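Local coordinates for protein gamma-glutamyl-gamma-aminobutyraldehyde dehydrogenase (Burkholderia cenocepacia, PDB 4LIH) that probably oxidises aldehydes, gamma-glutamyl-gamma-aminobutyraldehyde likely among them, to carboxylic acids with NAD(P)+, at residues 42-47 / 56-61; 111-116 / 205-210. All blocks are in the same frame, centred on the assembly; numbering follows the deposited sequence.

Overall arrangement
Two ways of joining segments, backbone pairing and side-chain packing, meet here in one layered region. Contact 1 pairs the two strands of a beta hairpin, about 23 Å from the centre of the chain to the contact's centre; contact 2, a buried meeting of two helices, has its centre about 15 Å from the same point. The centres of the two contacts lie about 13 Å apart, and their side chains touch directly. Cys47 SG of the hairpin lies 3.2 Å from Asp116 OD1 in helix 106-117, while Val59 CG1 rests 3.9 Å from Ile209 CD1 in helix 206-218. Both contacts lie away from the predicted active-site residue Glu274.

Contact 1 (42-47 / 56-61); sequences GRTFDC and LAKVAD
Phe45 and Val59 face each other as a hydrogen-bonded pair of an antiparallel beta hairpin, with N to O distances of 2.9 Å both from Phe45 N to Val59 O and from Val59 N to Phe45 O. Further backbone bonds run from Cys47 N to Ala57 O and from Leu56 N to Cys47 O. Leu56 and Ala57 thus both stand opposite Cys47, a classic beta bulge. Beyond the paired strands, Asp61 N bonds to Arg43 O.

Charged side chains add two salt bridges. Lys58 lies alongside Asp46, and its last bend, at chi4 (-81°), brings NZ to 2.8 Å from Asp46 OD1, on the syn lone pair. Arg43 NH2 approaches Asp61 OD2 at 3.1 Å from above the carboxylate, the two planar groups being turned 43° apart. Arg43 NE also makes a weak bond to Asp61 O, so the guanidinium engages both the backbone and the side chain of one residue.

Apolar contacts gather around Val59. Its CB sits over one face of the Phe45 ring, 4.1 Å from the centroid, in a CH-pi contact displaced toward the rim, while CG1 lies 3.6 Å from Phe45 CZ. The other methyl, CG2, meets Cys47 CB at 3.8 Å.

The face bearing Cys47 and Val59 packs on Leu206 of helix 206-218, and Cys47 also touches Asp116 of helix 106-117; at the bulge, Leu56 reaches Leu115 of that helix. Ala60, at the end of strand 55-60, shares a backbone hydrogen bond with Gly28.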
ATOM      1  N   GLY A  42      23.824  -1.492  45.619  1.00 17.81           N
ATOM      2  CA  GLY A  42      23.912  -0.056  45.891  1.00 17.55           C
ATOM      3  C   GLY A  42      24.855   0.721  44.986  1.00 17.00           C
ATOM      4  O   GLY A  42      25.519   1.656  45.432  1.00 16.98           O
ATOM      5  N   ARG A  43      24.923   0.351  43.713  1.00 15.86           N
ATOM      6  CA  ARG A  43      25.871   0.969  42.817  1.00 15.46           C
ATOM      7  C   ARG A  43      25.295   2.230  42.213  1.00 14.94           C
ATOM      8  O   ARG A  43      24.165   2.228  41.746  1.00 14.11           O
ATOM      9  CB  ARG A  43      26.187   0.031  41.668  1.00 15.44           C
ATOM     10  CG  ARG A  43      26.849  -1.258  42.064  1.00 15.58           C
ATOM     11  CD  ARG A  43      26.730  -2.300  40.979  1.00 15.89           C
ATOM     12  NE  ARG A  43      27.144  -1.779  39.680  1.00 15.50           N
ATOM     13  CZ  ARG A  43      27.688  -2.511  38.728  1.00 15.59           C
ATOM     14  NH1 ARG A  43      27.877  -3.813  38.910  1.00 15.43           N
ATOM     15  NH2 ARG A  43      28.051  -1.937  37.593  1.00 15.27           N
ATOM     16  N   THR A  44      26.077   3.289  42.185  1.00 14.61           N
ATOM     17  CA  THR A  44      25.636   4.485  41.491  1.00 14.40           C
ATOM     18  C   THR A  44      26.780   5.101  40.716  1.00 14.14           C
ATOM     19  O   THR A  44      27.949   4.778  40.934  1.00 13.90           O
ATOM     20  CB  THR A  44      25.059   5.535  42.455  1.00 14.67           C
ATOM     21  OG1 THR A  44      26.055   5.928  43.398  1.00 14.59           O
ATOM     22  CG2 THR A  44      23.845   5.010  43.204  1.00 14.94           C
ATOM     23  N   PHE A  45      26.421   5.976  39.792  1.00 13.82           N
ATOM     24  CA  PHE A  45      27.347   6.912  39.183  1.00 13.72           C
ATOM     25  C   PHE A  45      26.832   8.331  39.403  1.00 13.74           C
ATOM     26  O   PHE A  45      25.644   8.515  39.669  1.00 13.40           O
ATOM     27  CB  PHE A  45      27.574   6.598  37.710  1.00 13.67           C
ATOM     28  CG  PHE A  45      26.394   6.854  36.791  1.00 13.59           C
ATOM     29  CD1 PHE A  45      26.198   8.096  36.221  1.00 13.47           C
ATOM     30  CD2 PHE A  45      25.564   5.819  36.400  1.00 13.51           C
ATOM     31  CE1 PHE A  45      25.158   8.308  35.321  1.00 13.23           C
ATOM     32  CE2 PHE A  45      24.502   6.032  35.535  1.00 13.31           C
ATOM     33  CZ  PHE A  45      24.295   7.283  34.993  1.00 13.17           C
ATOM     34  N   ASP A  46      27.743   9.301  39.377  1.00 13.80           N
ATOM     35  CA  ASP A  46      27.400  10.726  39.515  1.00 13.94           C
ATOM     36  C   ASP A  46      27.011  11.284  38.160  1.00 14.07           C
ATOM     37  O   ASP A  46      27.789  11.274  37.187  1.00 13.70           O
ATOM     38  CB  ASP A  46      28.562  11.561  40.057  1.00 14.35           C
ATOM     39  CG  ASP A  46      28.844  11.320  41.529  1.00 14.79           C
ATOM     40  OD1 ASP A  46      28.083  10.638  42.257  1.00 14.86           O
ATOM     41  OD2 ASP A  46      29.852  11.874  41.954  1.00 15.64           O
ATOM     42  N   CYS A  47      25.784  11.766  38.106  1.00 13.95           N
ATOM     43  CA  CYS A  47      25.263  12.435  36.943  1.00 13.59           C
ATOM     44  C   CYS A  47      25.624  13.909  36.993  1.00 13.86           C
ATOM     45  O   CYS A  47      25.070  14.700  37.800  1.00 13.64           O
ATOM     46  CB  CYS A  47      23.778  12.246  36.913  1.00 13.77           C
ATOM     47  SG  CYS A  47      22.909  13.074  35.560  1.00 13.47           S
ATOM     48  N   LEU A  56      24.308  16.536  39.545  1.00 14.96           N
ATOM     49  CA  LEU A  56      22.872  16.703  39.621  1.00 14.19           C
ATOM     50  C   LEU A  56      22.220  15.668  40.517  1.00 14.37           C
ATOM     51  O   LEU A  56      21.239  15.944  41.176  1.00 13.88           O
ATOM     52  CB  LEU A  56      22.251  16.558  38.232  1.00 13.77           C
ATOM     53  CG  LEU A  56      22.750  17.585  37.218  1.00 13.27           C
ATOM     54  CD1 LEU A  56      22.385  17.086  35.840  1.00 12.92           C
ATOM     55  CD2 LEU A  56      22.150  18.971  37.512  1.00 13.15           C
ATOM     56  N   ALA A  57      22.761  14.460  40.498  1.00 14.68           N
ATOM     57  CA  ALA A  57      22.121  13.333  41.146  1.00 14.84           C
ATOM     58  C   ALA A  57      23.057  12.149  41.110  1.00 15.16           C
ATOM     59  O   ALA A  57      23.956  12.086  40.247  1.00 14.48           O
ATOM     60  CB  ALA A  57      20.836  12.975  40.435  1.00 15.13           C
ATOM     61  N   LYS A  58      22.872  11.251  42.080  1.00 15.63           N
ATOM     62  CA  LYS A  58      23.447   9.912  41.973  1.00 16.37           C
ATOM     63  C   LYS A  58      22.418   9.009  41.275  1.00 15.89           C
ATOM     64  O   LYS A  58      21.258   8.908  41.701  1.00 16.09           O
ATOM     65  CB  LYS A  58      23.846   9.373  43.341  1.00 17.49           C
ATOM     66  CG  LYS A  58      25.043  10.117  43.927  1.00 18.69           C
ATOM     67  CD  LYS A  58      25.674   9.391  45.108  1.00 19.94           C
ATOM     68  CE  LYS A  58      26.809  10.192  45.749  1.00 20.57           C
ATOM     69  NZ  LYS A  58      28.087  10.034  44.990  1.00 21.34           N
ATOM     70  N   VAL A  59      22.850   8.342  40.216  1.00 14.56           N
ATOM     71  CA  VAL A  59      21.960   7.553  39.395  1.00 13.89           C
ATOM     72  C   VAL A  59      22.375   6.088  39.466  1.00 13.44           C
ATOM     73  O   VAL A  59      23.546   5.767  39.582  1.00 13.21           O
ATOM     74  CB  VAL A  59      21.983   8.084  37.953  1.00 13.87           C
ATOM     75  CG1 VAL A  59      21.272   7.141  36.965  1.00 13.99           C
ATOM     76  CG2 VAL A  59      21.383   9.493  37.937  1.00 13.84           C
ATOM     77  N   ALA A  60      21.399   5.207  39.446  1.00 13.23           N
ATOM     78  CA  ALA A  60      21.668   3.772  39.504  1.00 13.32           C
ATOM     79  C   ALA A  60      22.716   3.373  38.452  1.00 13.06           C
ATOM     80  O   ALA A  60      22.568   3.698  37.325  1.00 12.98           O
ATOM     81  CB  ALA A  60      20.381   2.999  39.290  1.00 13.25           C
ATOM     82  N   ASP A  61      23.752   2.647  38.859  1.00 13.36           N
ATOM     83  CA  ASP A  61      24.715   2.087  37.926  1.00 13.25           C
ATOM     84  C   ASP A  61      24.486   0.577  37.728  1.00 13.33           C
ATOM     85  O   ASP A  61      25.064  -0.264  38.455  1.00 12.94           O
ATOM     86  CB  ASP A  61      26.129   2.351  38.405  1.00 13.26           C
ATOM     87  CG  ASP A  61      27.153   1.858  37.416  1.00 13.33           C
ATOM     88  OD1 ASP A  61      27.044   2.202  36.220  1.00 12.65           O
ATOM     89  OD2 ASP A  61      28.051   1.127  37.847  1.00 13.50           O
TER

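Contact 2 (111-116 / 205-210); sequences LLETLD and PLTAIR
Asp116 reaches from helix 106-117 to the beginning of helix 206-218, where its OD2 accepts a hydrogen bond from Leu206 N at 2.9 Å. The two helices form an antiparallel pair in the aldehyde dehydrogenase fold, their local segments running at 152° to each other and 9.4 Å apart at closest approach. The N-H of Leu206 comes in on the syn side of the carboxylate, 29° out of its plane. A negative charge in this place would interact favourably with the helix dipole. Asp116 CG stands anti to the backbone N (chi1 -158°), on the side of Pro205 CD and Leu206 CG; Pro205 CD packs 3.4 Å from Asp116 OD2.

One helical turn back, Glu113 crosses Thr207 at about a right angle, and Thr207 OG1 donates to Glu113 OE1 over 2.7 Å. Apolar contacts complete this first shell: Leu112 CB meets Thr207 CG2, Leu112 CD2 faces Leu206 CD1 at 4.1 Å, and Leu112 CD1 lies against the aliphatic CB and CG of Arg210.

Farther out, Glu113 OE2 takes a hydrogen bond from Ile179 N, so both oxygens of this buried carboxylate have partners and its rotation is restrained. Arg210 NE forms a salt bridge with Glu108.

A single water knits the two acidic groups to the facing helix: it donates to Asp116 OD2 at 2.6 Å and to Glu113 OE1 at 3.0 Å, and it accepts from Thr207 N at 3.0 Å.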
ATOM      1  N   LEU A 111      13.815  20.823  31.259  1.00 10.65           N
ATOM      2  CA  LEU A 111      14.876  21.268  32.192  1.00 10.70           C
ATOM      3  C   LEU A 111      15.831  20.124  32.558  1.00 10.47           C
ATOM      4  O   LEU A 111      17.036  20.315  32.624  1.00 10.54           O
ATOM      5  CB  LEU A 111      14.262  21.955  33.425  1.00 11.07           C
ATOM      6  CG  LEU A 111      15.242  22.374  34.557  1.00 11.34           C
ATOM      7  CD1 LEU A 111      16.185  23.491  34.111  1.00 11.50           C
ATOM      8  CD2 LEU A 111      14.435  22.806  35.768  1.00 11.61           C
ATOM      9  N   LEU A 112      15.305  18.921  32.777  1.00 10.23           N
ATOM     10  CA  LEU A 112      16.139  17.753  32.998  1.00 10.08           C
ATOM     11  C   LEU A 112      17.103  17.517  31.838  1.00  9.83           C
ATOM     12  O   LEU A 112      18.288  17.287  32.086  1.00  9.90           O
ATOM     13  CB  LEU A 112      15.290  16.498  33.202  1.00 10.08           C
ATOM     14  CG  LEU A 112      14.526  16.415  34.490  1.00 10.30           C
ATOM     15  CD1 LEU A 112      13.517  15.283  34.394  1.00 10.31           C
ATOM     16  CD2 LEU A 112      15.507  16.154  35.639  1.00 10.40           C
ATOM     17  N   GLU A 113      16.601  17.604  30.599  1.00  9.56           N
ATOM     18  CA  GLU A 113      17.415  17.398  29.393  1.00  9.41           C
ATOM     19  C   GLU A 113      18.528  18.426  29.243  1.00  9.32           C
ATOM     20  O   GLU A 113      19.626  18.082  28.808  1.00  9.18           O
ATOM     21  CB  GLU A 113      16.534  17.447  28.113  1.00  9.45           C
ATOM     22  CG  GLU A 113      17.148  16.821  26.845  1.00  9.37           C
ATOM     23  CD  GLU A 113      16.965  15.313  26.827  1.00  9.42           C
ATOM     24  OE1 GLU A 113      17.045  14.679  27.886  1.00  9.70           O
ATOM     25  OE2 GLU A 113      16.662  14.759  25.780  1.00  9.39           O
ATOM     26  N   THR A 114      18.202  19.681  29.541  1.00  9.34           N
ATOM     27  CA  THR A 114      19.129  20.824  29.440  1.00  9.33           C
ATOM     28  C   THR A 114      20.200  20.705  30.542  1.00  9.50           C
ATOM     29  O   THR A 114      21.369  20.876  30.266  1.00  9.41           O
ATOM     30  CB  THR A 114      18.372  22.175  29.559  1.00  9.37           C
ATOM     31  OG1 THR A 114      17.619  22.435  28.357  1.00  9.26           O
ATOM     32  CG2 THR A 114      19.315  23.332  29.837  1.00  9.41           C
ATOM     33  N   LEU A 115      19.790  20.358  31.768  1.00  9.71           N
ATOM     34  CA  LEU A 115      20.775  20.102  32.837  1.00  9.94           C
ATOM     35  C   LEU A 115      21.714  18.937  32.586  1.00  9.99           C
ATOM     36  O   LEU A 115      22.911  19.043  32.833  1.00 10.05           O
ATOM     37  CB  LEU A 115      20.068  19.854  34.179  1.00 10.11           C
ATOM     38  CG  LEU A 115      19.313  21.061  34.706  1.00 10.30           C
ATOM     39  CD1 LEU A 115      18.404  20.630  35.874  1.00 10.34           C
ATOM     40  CD2 LEU A 115      20.265  22.169  35.111  1.00 10.51           C
ATOM     41  N   ASP A 116      21.148  17.840  32.087  1.00  9.92           N
ATOM     42  CA  ASP A 116      21.826  16.555  31.925  1.00  9.97           C
ATOM     43  C   ASP A 116      22.835  16.598  30.766  1.00  9.87           C
ATOM     44  O   ASP A 116      23.958  16.097  30.877  1.00  9.84           O
ATOM     45  CB  ASP A 116      20.730  15.482  31.684  1.00 10.03           C
ATOM     46  CG  ASP A 116      21.168  14.058  32.021  1.00 10.24           C
ATOM     47  OD1 ASP A 116      22.283  13.901  32.573  1.00 10.54           O
ATOM     48  OD2 ASP A 116      20.379  13.091  31.746  1.00 10.14           O
ATOM     49  N   PRO A 205      21.057  10.053  31.553  1.00 10.02           N
ATOM     50  CA  PRO A 205      20.073   9.117  32.000  1.00  9.90           C
ATOM     51  C   PRO A 205      18.720   9.696  32.405  1.00  9.86           C
ATOM     52  O   PRO A 205      17.778   8.915  32.559  1.00  9.71           O
ATOM     53  CB  PRO A 205      20.735   8.548  33.257  1.00 10.00           C
ATOM     54  CG  PRO A 205      21.438   9.728  33.812  1.00 10.05           C
ATOM     55  CD  PRO A 205      22.060  10.319  32.612  1.00 10.03           C
ATOM     56  N   LEU A 206      18.655  10.999  32.705  1.00  9.89           N
ATOM     57  CA  LEU A 206      17.520  11.526  33.506  1.00 10.01           C
ATOM     58  C   LEU A 206      16.116  11.504  32.850  1.00  9.80           C
ATOM     59  O   LEU A 206      15.129  11.090  33.506  1.00  9.86           O
ATOM     60  CB  LEU A 206      17.817  12.941  34.058  1.00 10.06           C
ATOM     61  CG  LEU A 206      19.099  13.067  34.934  1.00 10.14           C
ATOM     62  CD1 LEU A 206      19.280  14.472  35.473  1.00 10.22           C
ATOM     63  CD2 LEU A 206      19.036  12.061  36.058  1.00 10.16           C
ATOM     64  N   THR A 207      15.999  11.976  31.617  1.00  9.71           N
ATOM     65  CA  THR A 207      14.678  12.006  30.967  1.00  9.64           C
ATOM     66  C   THR A 207      14.147  10.597  30.714  1.00  9.63           C
ATOM     67  O   THR A 207      12.947  10.381  30.793  1.00  9.78           O
ATOM     68  CB  THR A 207      14.607  12.898  29.696  1.00  9.61           C
ATOM     69  OG1 THR A 207      15.604  12.524  28.722  1.00  9.55           O
ATOM     70  CG2 THR A 207      14.759  14.343  30.072  1.00  9.71           C
ATOM     71  N   ALA A 208      15.037   9.649  30.416  1.00  9.47           N
ATOM     72  CA  ALA A 208      14.650   8.261  30.234  1.00  9.49           C
ATOM     73  C   ALA A 208      13.950   7.758  31.484  1.00  9.74           C
ATOM     74  O   ALA A 208      12.850   7.191  31.431  1.00  9.69           O
ATOM     75  CB  ALA A 208      15.880   7.399  29.973  1.00  9.41           C
ATOM     76  N   ILE A 209      14.658   7.933  32.604  1.00 10.07           N
ATOM     77  CA  ILE A 209      14.150   7.579  33.916  1.00 10.29           C
ATOM     78  C   ILE A 209      12.810   8.249  34.154  1.00 10.59           C
ATOM     79  O   ILE A 209      11.846   7.586  34.526  1.00 10.62           O
ATOM     80  CB  ILE A 209      15.161   7.947  35.038  1.00 10.37           C
ATOM     81  CG1 ILE A 209      16.422   7.084  34.936  1.00 10.36           C
ATOM     82  CG2 ILE A 209      14.502   7.772  36.402  1.00 10.54           C
ATOM     83  CD1 ILE A 209      17.520   7.363  35.935  1.00 10.47           C
ATOM     84  N   ARG A 210      12.738   9.555  33.947  1.00 10.85           N
ATOM     85  CA  ARG A 210      11.506  10.293  34.200  1.00 11.42           C
ATOM     86  C   ARG A 210      10.318   9.762  33.393  1.00 11.14           C
ATOM     87  O   ARG A 210       9.238   9.544  33.966  1.00 11.21           O
ATOM     88  CB  ARG A 210      11.692  11.806  33.962  1.00 11.85           C
ATOM     89  CG  ARG A 210      10.533  12.686  34.427  1.00 12.67           C
ATOM     90  CD  ARG A 210      10.288  12.475  35.921  1.00 13.45           C
ATOM     91  NE  ARG A 210       9.162  13.288  36.436  1.00 14.73           N
ATOM     92  CZ  ARG A 210       7.961  12.847  36.821  1.00 15.56           C
ATOM     93  NH1 ARG A 210       7.639  11.563  36.849  1.00 16.40           N
ATOM     94  NH2 ARG A 210       7.056  13.721  37.222  1.00 16.32           N
TER
HETATM   95  O   HOH W   1      18.281  13.343  30.237  1.00 10.92           O